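Local coordinates for spore germination protein B3 (Bacillus subtilis subsp. subtilis, PDB 3N54) that takes part in the spore germination response to a mixture of L-asparagine, glucose, fructose and potassium ions, as a lipoprotein of the cell membrane, at residues Tyr158-Val170 against Tyr179-Lys191. Sequence-based numbering, arbitrary orientation.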
ATOM      1  N   TYR A 158      11.077   4.219  -2.655  1.00 40.31           N
ATOM      2  CA  TYR A 158      10.252   4.022  -3.849  1.00 40.52           C
ATOM      3  C   TYR A 158       9.806   5.359  -4.447  1.00 41.35           C
ATOM      4  O   TYR A 158       9.923   5.575  -5.647  1.00 42.14           O
ATOM      5  CB  TYR A 158       9.006   3.173  -3.565  1.00 38.91           C
ATOM      6  CG  TYR A 158       9.238   1.731  -3.160  1.00 39.58           C
ATOM      7  CD1 TYR A 158       8.269   1.045  -2.434  1.00 39.24           C
ATOM      8  CD2 TYR A 158      10.416   1.055  -3.486  1.00 41.79           C
ATOM      9  CE1 TYR A 158       8.446  -0.285  -2.063  1.00 40.67           C
ATOM     10  CE2 TYR A 158      10.607  -0.272  -3.111  1.00 43.29           C
ATOM     11  CZ  TYR A 158       9.615  -0.935  -2.401  1.00 42.65           C
ATOM     12  OH  TYR A 158       9.792  -2.247  -2.032  1.00 44.37           O
ATOM     13  N   SER A 159       9.281   6.235  -3.601  1.00 41.52           N
ATOM     14  CA  SER A 159       8.849   7.566  -4.018  1.00 43.59           C
ATOM     15  C   SER A 159       9.975   8.356  -4.678  1.00 45.82           C
ATOM     16  O   SER A 159       9.819   8.895  -5.779  1.00 47.98           O
ATOM     17  CB  SER A 159       8.378   8.356  -2.803  1.00 43.53           C
ATOM     18  OG  SER A 159       7.296   7.700  -2.166  1.00 44.36           O
ATOM     19  N   GLN A 160      11.115   8.392  -4.006  1.00 45.85           N
ATOM     20  CA  GLN A 160      12.242   9.196  -4.450  1.00 48.45           C
ATOM     21  C   GLN A 160      12.841   8.709  -5.762  1.00 49.68           C
ATOM     22  O   GLN A 160      13.454   9.492  -6.486  1.00 52.47           O
ATOM     23  CB  GLN A 160      13.324   9.233  -3.361  1.00 48.63           C
ATOM     24  CG  GLN A 160      12.853   9.883  -2.080  1.00 48.57           C
ATOM     25  CD  GLN A 160      13.858   9.769  -0.949  1.00 50.38           C
ATOM     26  OE1 GLN A 160      13.580   9.167   0.086  1.00 51.21           O
ATOM     27  NE2 GLN A 160      15.028  10.340  -1.142  1.00 52.70           N
ATOM     28  N   ASN A 161      12.665   7.426  -6.066  1.00 48.05           N
ATOM     29  CA  ASN A 161      13.267   6.838  -7.255  1.00 49.77           C
ATOM     30  C   ASN A 161      12.287   6.614  -8.404  1.00 49.76           C
ATOM     31  O   ASN A 161      12.642   6.009  -9.415  1.00 51.33           O
ATOM     32  CB  ASN A 161      14.001   5.542  -6.884  1.00 49.57           C
ATOM     33  CG  ASN A 161      15.238   5.796  -6.020  1.00 51.14           C
ATOM     34  OD1 ASN A 161      16.302   5.237  -6.270  1.00 55.90           O
ATOM     35  ND2 ASN A 161      15.104   6.651  -5.016  1.00 50.28           N
ATOM     36  N   GLY A 162      11.066   7.124  -8.264  1.00 48.29           N
ATOM     37  CA  GLY A 162      10.083   7.068  -9.343  1.00 49.04           C
ATOM     38  C   GLY A 162       9.397   5.729  -9.562  1.00 47.33           C
ATOM     39  O   GLY A 162       9.064   5.383 -10.693  1.00 48.91           O
ATOM     40  N   TYR A 163       9.176   4.979  -8.488  1.00 44.67           N
ATOM     41  CA  TYR A 163       8.490   3.692  -8.584  1.00 43.22           C
ATOM     42  C   TYR A 163       7.050   3.790  -8.145  1.00 41.47           C
ATOM     43  O   TYR A 163       6.736   4.509  -7.198  1.00 40.66           O
ATOM     44  CB  TYR A 163       9.171   2.637  -7.717  1.00 42.02           C
ATOM     45  CG  TYR A 163      10.445   2.102  -8.304  1.00 43.62           C
ATOM     46  CD1 TYR A 163      10.428   1.037  -9.202  1.00 44.88           C
ATOM     47  CD2 TYR A 163      11.666   2.660  -7.973  1.00 44.04           C
ATOM     48  CE1 TYR A 163      11.600   0.545  -9.748  1.00 46.98           C
ATOM     49  CE2 TYR A 163      12.833   2.177  -8.508  1.00 46.34           C
ATOM     50  CZ  TYR A 163      12.799   1.118  -9.395  1.00 48.00           C
ATOM     51  OH  TYR A 163      13.970   0.640  -9.922  1.00 51.78           O
ATOM     52  N   SER A 164       6.180   3.087  -8.867  1.00 41.52           N
ATOM     53  CA  SER A 164       4.828   2.836  -8.411  1.00 39.92           C
ATOM     54  C   SER A 164       4.936   1.628  -7.491  1.00 38.54           C
ATOM     55  O   SER A 164       5.823   0.793  -7.658  1.00 38.92           O
ATOM     56  CB  SER A 164       3.879   2.545  -9.569  1.00 41.06           C
ATOM     57  OG  SER A 164       3.640   3.701 -10.355  1.00 42.86           O
ATOM     58  N   TYR A 165       4.046   1.530  -6.514  1.00 37.46           N
ATOM     59  CA  TYR A 165       4.104   0.428  -5.555  1.00 36.80           C
ATOM     60  C   TYR A 165       2.781   0.222  -4.837  1.00 35.69           C
ATOM     61  O   TYR A 165       1.867   1.047  -4.932  1.00 35.49           O
ATOM     62  CB  TYR A 165       5.219   0.673  -4.526  1.00 37.03           C
ATOM     63  CG  TYR A 165       5.074   1.960  -3.754  1.00 37.40           C
ATOM     64  CD1 TYR A 165       5.558   3.155  -4.269  1.00 40.12           C
ATOM     65  CD2 TYR A 165       4.454   1.984  -2.508  1.00 38.17           C
ATOM     66  CE1 TYR A 165       5.430   4.344  -3.564  1.00 41.78           C
ATOM     67  CE2 TYR A 165       4.316   3.169  -1.796  1.00 39.44           C
ATOM     68  CZ  TYR A 165       4.807   4.343  -2.328  1.00 41.48           C
ATOM     69  OH  TYR A 165       4.678   5.524  -1.630  1.00 45.17           O
ATOM     70  N   LEU A 166       2.693  -0.895  -4.123  1.00 35.21           N
ATOM     71  CA  LEU A 166       1.508  -1.226  -3.365  1.00 34.60           C
ATOM     72  C   LEU A 166       1.738  -0.964  -1.878  1.00 34.52           C
ATOM     73  O   LEU A 166       2.854  -1.042  -1.382  1.00 34.96           O
ATOM     74  CB  LEU A 166       1.120  -2.688  -3.587  1.00 34.80           C
ATOM     75  CG  LEU A 166       0.776  -3.129  -5.016  1.00 35.52           C
ATOM     76  CD1 LEU A 166       0.514  -4.636  -5.066  1.00 34.99           C
ATOM     77  CD2 LEU A 166      -0.414  -2.356  -5.582  1.00 33.47           C
ATOM     78  N   ILE A 167       0.651  -0.659  -1.187  1.00 34.34           N
ATOM     79  CA  ILE A 167       0.640  -0.449   0.241  1.00 34.65           C
ATOM     80  C   ILE A 167      -0.552  -1.225   0.809  1.00 35.02           C
ATOM     81  O   ILE A 167      -1.656  -1.109   0.289  1.00 35.01           O
ATOM     82  CB  ILE A 167       0.520   1.046   0.551  1.00 34.48           C
ATOM     83  CG1 ILE A 167       0.405   1.293   2.055  1.00 35.73           C
ATOM     84  CG2 ILE A 167      -0.678   1.630  -0.163  1.00 34.98           C
ATOM     85  CD1 ILE A 167       0.445   2.778   2.422  1.00 37.27           C
ATOM     86  N   GLN A 168      -0.329  -2.018   1.855  1.00 35.98           N
ATOM     87  CA  GLN A 168      -1.402  -2.782   2.496  1.00 37.25           C
ATOM     88  C   GLN A 168      -2.559  -1.874   2.882  1.00 37.78           C
ATOM     89  O   GLN A 168      -2.343  -0.832   3.480  1.00 37.64           O
ATOM     90  CB  GLN A 168      -0.904  -3.480   3.764  1.00 38.78           C
ATOM     91  CG  GLN A 168      -1.990  -4.257   4.518  1.00 41.53           C
ATOM     92  CD  GLN A 168      -2.507  -5.442   3.733  1.00 43.65           C
ATOM     93  OE1 GLN A 168      -1.739  -6.331   3.375  1.00 45.79           O
ATOM     94  NE2 GLN A 168      -3.818  -5.475   3.477  1.00 44.20           N
ATOM     95  N   ALA A 169      -3.781  -2.281   2.553  1.00 38.47           N
ATOM     96  CA  ALA A 169      -4.964  -1.506   2.906  1.00 40.01           C
ATOM     97  C   ALA A 169      -5.692  -2.136   4.088  1.00 42.82           C
ATOM     98  O   ALA A 169      -5.639  -3.352   4.275  1.00 43.28           O
ATOM     99  CB  ALA A 169      -5.895  -1.387   1.714  1.00 39.19           C
ATOM    100  N   VAL A 170      -6.338  -1.298   4.898  1.00 45.66           N
ATOM    101  CA  VAL A 170      -7.209  -1.764   5.980  1.00 49.48           C
ATOM    102  C   VAL A 170      -8.572  -1.086   5.858  1.00 51.81           C
ATOM    103  O   VAL A 170      -8.685   0.017   5.319  1.00 50.98           O
ATOM    104  CB  VAL A 170      -6.632  -1.488   7.375  1.00 51.43           C
ATOM    105  CG1 VAL A 170      -5.306  -2.209   7.554  1.00 51.31           C
ATOM    106  CG2 VAL A 170      -6.461   0.005   7.598  1.00 52.41           C
ATOM    107  N   TYR A 179      -7.689  -6.337   7.335  1.00 57.62           N
ATOM    108  CA  TYR A 179      -6.850  -6.181   6.146  1.00 53.79           C
ATOM    109  C   TYR A 179      -7.734  -6.371   4.927  1.00 51.93           C
ATOM    110  O   TYR A 179      -8.547  -7.291   4.892  1.00 53.31           O
ATOM    111  CB  TYR A 179      -5.686  -7.165   6.132  1.00 53.84           C
ATOM    112  CG  TYR A 179      -4.628  -6.840   7.153  1.00 55.12           C
ATOM    113  CD1 TYR A 179      -3.864  -5.685   7.039  1.00 53.50           C
ATOM    114  CD2 TYR A 179      -4.386  -7.684   8.235  1.00 58.50           C
ATOM    115  CE1 TYR A 179      -2.886  -5.375   7.973  1.00 55.19           C
ATOM    116  CE2 TYR A 179      -3.410  -7.384   9.175  1.00 59.84           C
ATOM    117  CZ  TYR A 179      -2.665  -6.229   9.039  1.00 58.22           C
ATOM    118  OH  TYR A 179      -1.701  -5.924   9.969  1.00 60.80           O
ATOM    119  N   ASP A 180      -7.594  -5.489   3.942  1.00 48.74           N
ATOM    120  CA  ASP A 180      -8.511  -5.481   2.810  1.00 47.57           C
ATOM    121  C   ASP A 180      -7.826  -5.057   1.513  1.00 44.33           C
ATOM    122  O   ASP A 180      -8.102  -3.993   0.967  1.00 43.71           O
ATOM    123  CB  ASP A 180      -9.690  -4.555   3.140  1.00 48.78           C
ATOM    124  CG  ASP A 180     -10.853  -4.710   2.182  1.00 50.21           C
ATOM    125  OD1 ASP A 180     -10.928  -5.741   1.484  1.00 51.35           O
ATOM    126  OD2 ASP A 180     -11.705  -3.797   2.135  1.00 52.51           O
ATOM    127  N   GLY A 181      -6.923  -5.901   1.031  1.00 42.76           N
ATOM    128  CA  GLY A 181      -6.230  -5.652  -0.224  1.00 40.50           C
ATOM    129  C   GLY A 181      -5.110  -4.630  -0.123  1.00 38.61           C
ATOM    130  O   GLY A 181      -4.433  -4.540   0.896  1.00 38.32           O
ATOM    131  N   ALA A 182      -4.932  -3.853  -1.187  1.00 37.02           N
ATOM    132  CA  ALA A 182      -3.812  -2.934  -1.289  1.00 35.90           C
ATOM    133  C   ALA A 182      -4.146  -1.654  -2.051  1.00 35.27           C
ATOM    134  O   ALA A 182      -4.924  -1.668  -2.992  1.00 35.48           O
ATOM    135  CB  ALA A 182      -2.645  -3.639  -1.972  1.00 35.37           C
ATOM    136  N   GLY A 183      -3.536  -0.549  -1.634  1.00 34.69           N
ATOM    137  CA  GLY A 183      -3.650   0.706  -2.355  1.00 34.56           C
ATOM    138  C   GLY A 183      -2.580   0.703  -3.421  1.00 34.10           C
ATOM    139  O   GLY A 183      -1.538   0.071  -3.248  1.00 33.90           O
ATOM    140  N   ILE A 184      -2.838   1.393  -4.528  1.00 34.63           N
ATOM    141  CA  ILE A 184      -1.883   1.505  -5.620  1.00 34.86           C
ATOM    142  C   ILE A 184      -1.378   2.939  -5.675  1.00 35.54           C
ATOM    143  O   ILE A 184      -2.146   3.846  -5.974  1.00 36.26           O
ATOM    144  CB  ILE A 184      -2.521   1.145  -6.980  1.00 35.92           C
ATOM    145  CG1 ILE A 184      -3.209  -0.223  -6.922  1.00 35.60           C
ATOM    146  CG2 ILE A 184      -1.470   1.160  -8.083  1.00 36.60           C
ATOM    147  CD1 ILE A 184      -4.144  -0.477  -8.099  1.00 36.22           C
ATOM    148  N   ILE A 185      -0.096   3.139  -5.376  1.00 35.67           N
ATOM    149  CA  ILE A 185       0.518   4.462  -5.405  1.00 36.94           C
ATOM    150  C   ILE A 185       1.267   4.619  -6.720  1.00 38.71           C
ATOM    151  O   ILE A 185       2.142   3.818  -7.046  1.00 38.40           O
ATOM    152  CB  ILE A 185       1.505   4.681  -4.222  1.00 36.56           C
ATOM    153  CG1 ILE A 185       0.869   4.282  -2.884  1.00 36.00           C
ATOM    154  CG2 ILE A 185       1.968   6.125  -4.173  1.00 37.22           C
ATOM    155  CD1 ILE A 185      -0.428   5.004  -2.571  1.00 37.66           C
ATOM    156  N   LYS A 186       0.914   5.646  -7.485  1.00 41.15           N
ATOM    157  CA  LYS A 186       1.509   5.846  -8.799  1.00 43.85           C
ATOM    158  C   LYS A 186       2.764   6.709  -8.723  1.00 45.13           C
ATOM    159  O   LYS A 186       2.842   7.643  -7.928  1.00 44.81           O
ATOM    160  CB  LYS A 186       0.495   6.477  -9.748  1.00 46.22           C
ATOM    161  CG  LYS A 186       0.952   6.526 -11.205  1.00 49.90           C
ATOM    162  CD  LYS A 186      -0.219   6.824 -12.103  1.00 53.84           C
ATOM    163  CE  LYS A 186       0.129   6.731 -13.576  1.00 57.80           C
ATOM    164  NZ  LYS A 186      -1.146   6.552 -14.363  1.00 60.09           N
ATOM    165  N   ARG A 187       3.734   6.381  -9.570  1.00 47.01           N
ATOM    166  CA  ARG A 187       5.011   7.089  -9.630  1.00 48.88           C
ATOM    167  C   ARG A 187       4.807   8.536 -10.046  1.00 51.51           C
ATOM    168  O   ARG A 187       3.782   8.882 -10.637  1.00 52.89           O
ATOM    169  CB  ARG A 187       5.955   6.387 -10.610  1.00 50.47           C
ATOM    170  CG  ARG A 187       5.633   6.590 -12.103  1.00 54.94           C
ATOM    171  CD  ARG A 187       5.678   5.270 -12.881  1.00 57.73           C
ATOM    172  NE  ARG A 187       6.809   4.434 -12.486  1.00 59.28           N
ATOM    173  CZ  ARG A 187       6.835   3.101 -12.528  1.00 59.07           C
ATOM    174  NH1 ARG A 187       5.791   2.398 -12.949  1.00 58.08           N
ATOM    175  NH2 ARG A 187       7.924   2.462 -12.119  1.00 60.45           N
ATOM    176  N   GLY A 188       5.786   9.376  -9.734  1.00 52.84           N
ATOM    177  CA  GLY A 188       5.719  10.795 -10.055  1.00 55.66           C
ATOM    178  C   GLY A 188       4.821  11.533  -9.080  1.00 54.86           C
ATOM    179  O   GLY A 188       5.305  12.252  -8.204  1.00 54.98           O
ATOM    180  N   SER A 189       3.511  11.346  -9.231  1.00 53.86           N
ATOM    181  CA  SER A 189       2.537  12.009  -8.368  1.00 53.50           C
ATOM    182  C   SER A 189       2.628  11.513  -6.932  1.00 50.31           C
ATOM    183  O   SER A 189       2.384  12.263  -5.988  1.00 50.66           O
ATOM    184  CB  SER A 189       1.125  11.761  -8.880  1.00 53.65           C
ATOM    185  OG  SER A 189       0.787  10.389  -8.745  1.00 51.13           O
ATOM    186  N   ASN A 190       2.957  10.234  -6.774  1.00 47.48           N
ATOM    187  CA  ASN A 190       3.033   9.620  -5.464  1.00 44.99           C
ATOM    188  C   ASN A 190       1.639   9.625  -4.807  1.00 43.81           C
ATOM    189  O   ASN A 190       1.515   9.710  -3.584  1.00 43.13           O
ATOM    190  CB  ASN A 190       4.063  10.376  -4.621  1.00 46.18           C
ATOM    191  CG  ASN A 190       4.975   9.474  -3.835  1.00 44.82           C
ATOM    192  OD1 ASN A 190       4.947   8.256  -3.952  1.00 45.36           O
ATOM    193  ND2 ASN A 190       5.811  10.085  -3.031  1.00 48.01           N
ATOM    194  N   LYS A 191       0.601   9.540  -5.640  1.00 43.48           N
ATOM    195  CA  LYS A 191      -0.787   9.536  -5.194  1.00 43.21           C
ATOM    196  C   LYS A 191      -1.409   8.164  -5.376  1.00 41.02           C
ATOM    197  O   LYS A 191      -0.994   7.386  -6.250  1.00 40.60           O
ATOM    198  CB  LYS A 191      -1.610  10.555  -5.983  1.00 46.08           C
ATOM    199  CG  LYS A 191      -1.214  11.986  -5.727  1.00 49.05           C
ATOM    200  CD  LYS A 191      -2.053  12.956  -6.545  1.00 53.07           C
ATOM    201  CE  LYS A 191      -1.636  14.393  -6.274  1.00 56.19           C
ATOM    202  NZ  LYS A 191      -2.498  15.367  -6.988  1.00 61.40           N
TER
HETATM  203  O   HOH W   1       5.953   7.027  -6.173  1.00 52.59           O
HETATM  204  O   HOH W   2      -5.647  -8.167   2.197  1.00 51.46           O
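A β-hairpin pairs Y165 with I185, the strands 165-172 and 177-186 running antiparallel as inner strands of a mixed sheet. Strand 105-109 flanks 165-172, and 191-196 flanks 177-186. Y165 and I185 exchange two backbone hydrogen bonds, with I185 N 2.9 Å from Y165 O. I167 and G183 do the same. On the face that also carries I167, I185 CB sits over one face of the Y165 ring, 3.9 Å from its centroid, a CH-pi contact. The Y165 ring lies there because CG falls between the backbone N and the carbonyl carbon (chi1 58°). I167 CG2 packs against the backbone of G183, which has no side chain in the way. L166 CD2 meets I184 CG1 at 3.8 Å on the other face, the two chains side by side.

A β bulge shifts the register between Q168 and V170. Here A169 N donates to G181 O. The Q168 chain bends at chi2 (66°), and NE2 donates to A169 O in a nearly straight bond of 2.9 Å. A169 O takes both this N-H and that of D180 N. Q168 CG lies 3.5 Å from Y179 CD1, with the amide and ring planes 71° apart.

Where the chain leaves helix 152-160, a Schellman motif with G162 as C-prime residue ends the helix. R187 NE donates to G162 O at 3.0 Å, and one face of its guanidinium lies over S164 N. R187 NH1 forms a salt bridge with D326. S164 OG accepts from R187 N at 2.8 Å and also hydrogen-bonds T301. A water donates to both Y163 O and N190 OD1, linking the two segments, while N190 ND2 hydrogen-bonds N86.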